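Local coordinates for protein alpha-14 giardin (Giardia lamblia, PDB 3CHJ) that binds calcium and, as an annexin, may act as a calcium-regulated structural element linking the phospholipid bilayer to the underlying axoneme, at residues Leu89-Thr94 with Tyr127-Gly132. Numbering follows the deposited sequence.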
loop_
_atom_site.group_PDB
_atom_site.type_symbol
_atom_site.label_atom_id
_atom_site.label_comp_id
_atom_site.label_asym_id
_atom_site.label_seq_id
_atom_site.Cartn_x
_atom_site.Cartn_y
_atom_site.Cartn_z
ATOM N N LEU A 89 10.202 3.075 -3.038
ATOM C CA LEU A 89 9.324 2.288 -3.920
ATOM C C LEU A 89 8.998 3.050 -5.210
ATOM O O LEU A 89 9.028 2.479 -6.287
ATOM C CB LEU A 89 8.018 1.896 -3.217
ATOM C CG LEU A 89 8.193 0.886 -2.078
ATOM C CD1 LEU A 89 6.890 0.756 -1.275
ATOM C CD2 LEU A 89 8.598 -0.479 -2.626
ATOM N N ILE A 90 8.692 4.338 -5.089
ATOM C CA ILE A 90 8.430 5.171 -6.286
ATOM C C ILE A 90 9.667 5.272 -7.182
ATOM O O ILE A 90 9.566 5.137 -8.395
ATOM C CB ILE A 90 7.933 6.575 -5.888
ATOM C CG1 ILE A 90 6.567 6.454 -5.229
ATOM C CG2 ILE A 90 7.923 7.515 -7.098
ATOM C CD1 ILE A 90 6.175 7.726 -4.502
ATOM N N ARG A 91 10.830 5.475 -6.573
ATOM C CA ARG A 91 12.091 5.482 -7.309
ATOM C C ARG A 91 12.335 4.152 -8.045
ATOM O O ARG A 91 12.667 4.146 -9.243
ATOM C CB ARG A 91 13.233 5.772 -6.347
ATOM C CG ARG A 91 14.619 5.701 -6.988
ATOM C CD ARG A 91 14.933 6.886 -7.903
ATOM N NE ARG A 91 16.333 6.806 -8.344
ATOM C CZ ARG A 91 17.010 7.774 -8.950
ATOM N NH1 ARG A 91 16.453 8.945 -9.204
ATOM N NH2 ARG A 91 18.273 7.562 -9.302
ATOM N N GLY A 92 12.161 3.040 -7.330
ATOM C CA GLY A 92 12.325 1.704 -7.910
ATOM C C GLY A 92 11.399 1.474 -9.090
ATOM O O GLY A 92 11.759 0.794 -10.064
ATOM N N ALA A 93 10.204 2.060 -9.025
ATOM C CA ALA A 93 9.194 1.841 -10.053
ATOM C C ALA A 93 9.416 2.713 -11.288
ATOM O O ALA A 93 8.770 2.500 -12.312
ATOM C CB ALA A 93 7.792 2.090 -9.481
ATOM N N THR A 94 10.302 3.702 -11.191
ATOM C CA THR A 94 10.452 4.681 -12.282
ATOM C C THR A 94 11.861 4.771 -12.842
ATOM O O THR A 94 12.047 5.209 -13.981
ATOM C CB THR A 94 10.016 6.093 -11.858
ATOM O OG1 THR A 94 10.758 6.490 -10.700
ATOM C CG2 THR A 94 8.504 6.145 -11.567
ATOM N N TYR A 127 16.461 12.493 -4.296
ATOM C CA TYR A 127 16.675 12.187 -5.706
ATOM C C TYR A 127 16.878 13.389 -6.625
ATOM O O TYR A 127 17.210 13.204 -7.806
ATOM C CB TYR A 127 15.520 11.330 -6.246
ATOM C CG TYR A 127 15.352 10.051 -5.464
ATOM C CD1 TYR A 127 16.416 9.135 -5.354
ATOM C CD2 TYR A 127 14.149 9.745 -4.848
ATOM C CE1 TYR A 127 16.275 7.951 -4.615
ATOM C CE2 TYR A 127 13.997 8.580 -4.107
ATOM C CZ TYR A 127 15.056 7.688 -4.001
ATOM O OH TYR A 127 14.904 6.523 -3.277
ATOM N N ASN A 128 16.659 14.598 -6.093
ATOM C CA ASN A 128 16.784 15.845 -6.869
ATOM C C ASN A 128 15.782 15.902 -8.023
ATOM O O ASN A 128 15.997 16.581 -9.036
ATOM C CB ASN A 128 18.228 15.997 -7.397
ATOM C CG ASN A 128 18.479 17.330 -8.065
ATOM O OD1 ASN A 128 18.080 18.368 -7.557
ATOM N ND2 ASN A 128 19.172 17.307 -9.208
ATOM N N ASP A 129 14.676 15.178 -7.856
ATOM C CA ASP A 129 13.612 15.111 -8.849
ATOM C C ASP A 129 12.303 15.428 -8.178
ATOM O O ASP A 129 12.137 15.174 -6.985
ATOM C CB ASP A 129 13.472 13.683 -9.389
ATOM C CG ASP A 129 14.625 13.265 -10.266
ATOM O OD1 ASP A 129 15.267 14.130 -10.913
ATOM O OD2 ASP A 129 14.880 12.045 -10.312
ATOM N N SER A 130 11.362 15.944 -8.963
ATOM C CA SER A 130 9.995 16.131 -8.485
ATOM C C SER A 130 9.251 14.802 -8.552
ATOM O O SER A 130 9.261 14.147 -9.580
ATOM C CB SER A 130 9.281 17.143 -9.374
ATOM O OG SER A 130 7.860 16.995 -9.327
ATOM N N LEU A 131 8.613 14.417 -7.456
ATOM C CA LEU A 131 7.836 13.180 -7.434
ATOM C C LEU A 131 6.701 13.246 -8.476
ATOM O O LEU A 131 6.530 12.313 -9.274
ATOM C CB LEU A 131 7.299 12.969 -6.013
ATOM C CG LEU A 131 6.510 11.708 -5.676
ATOM C CD1 LEU A 131 6.458 11.569 -4.164
ATOM C CD2 LEU A 131 5.118 11.810 -6.228
ATOM N N GLY A 132 5.950 14.347 -8.484
ATOM C CA GLY A 132 4.861 14.513 -9.443
ATOM C C GLY A 132 5.359 14.409 -10.870
ATOM O O GLY A 132 4.739 13.770 -11.719
HETATM O O HOH W 1 13.542 9.881 -9.670
#
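Arg91 lies along one face of the Tyr127 ring for most of its length. Arg91 CB sits 3.5 Å from Tyr127 CZ, near the hydroxyl end, and Arg91 CD rides over the face in a CH-pi contact, 3.7 Å from the Tyr127 ring centroid. The chain then runs on toward the CD1 rim, where the guanidinium settles nearly parallel to the ring, the two planes 9° apart. A bend at chi2 (73°) turns the arginine along the tyrosine and carries NH1 toward Asp129. That carboxylate meets the guanidinium edge in plane, but the salt bridge is long, 3.6 Å from Arg91 NH1 to Asp129 OD2. A water bridges the same two atoms, accepting from Arg91 NH1 and donating to Asp129 OD2 at 2.6 Å. The ring face on one side, with the carboxylate and its bridging water at the edge, probably restricts rotation of the guanidinium.

Beside this polar patch, Ile90 CD1 meets Leu131 CD1 at 3.9 Å, the two buried side chains crossing at about a right angle. Asn128, with positive phi, takes the chain out of helix 113-127, and Ser130 N-caps the next helix, its OG bonded to Asp133 N; Asp129 is held in the short link between them. Tyr123 of helix 113-127 packs against Ile90, Arg91 and the Tyr127 ring. The contact joins the C-terminal part of helix 82-94 to the link between helices 113-127 and 131-139, and both segments fall within an annexin family region.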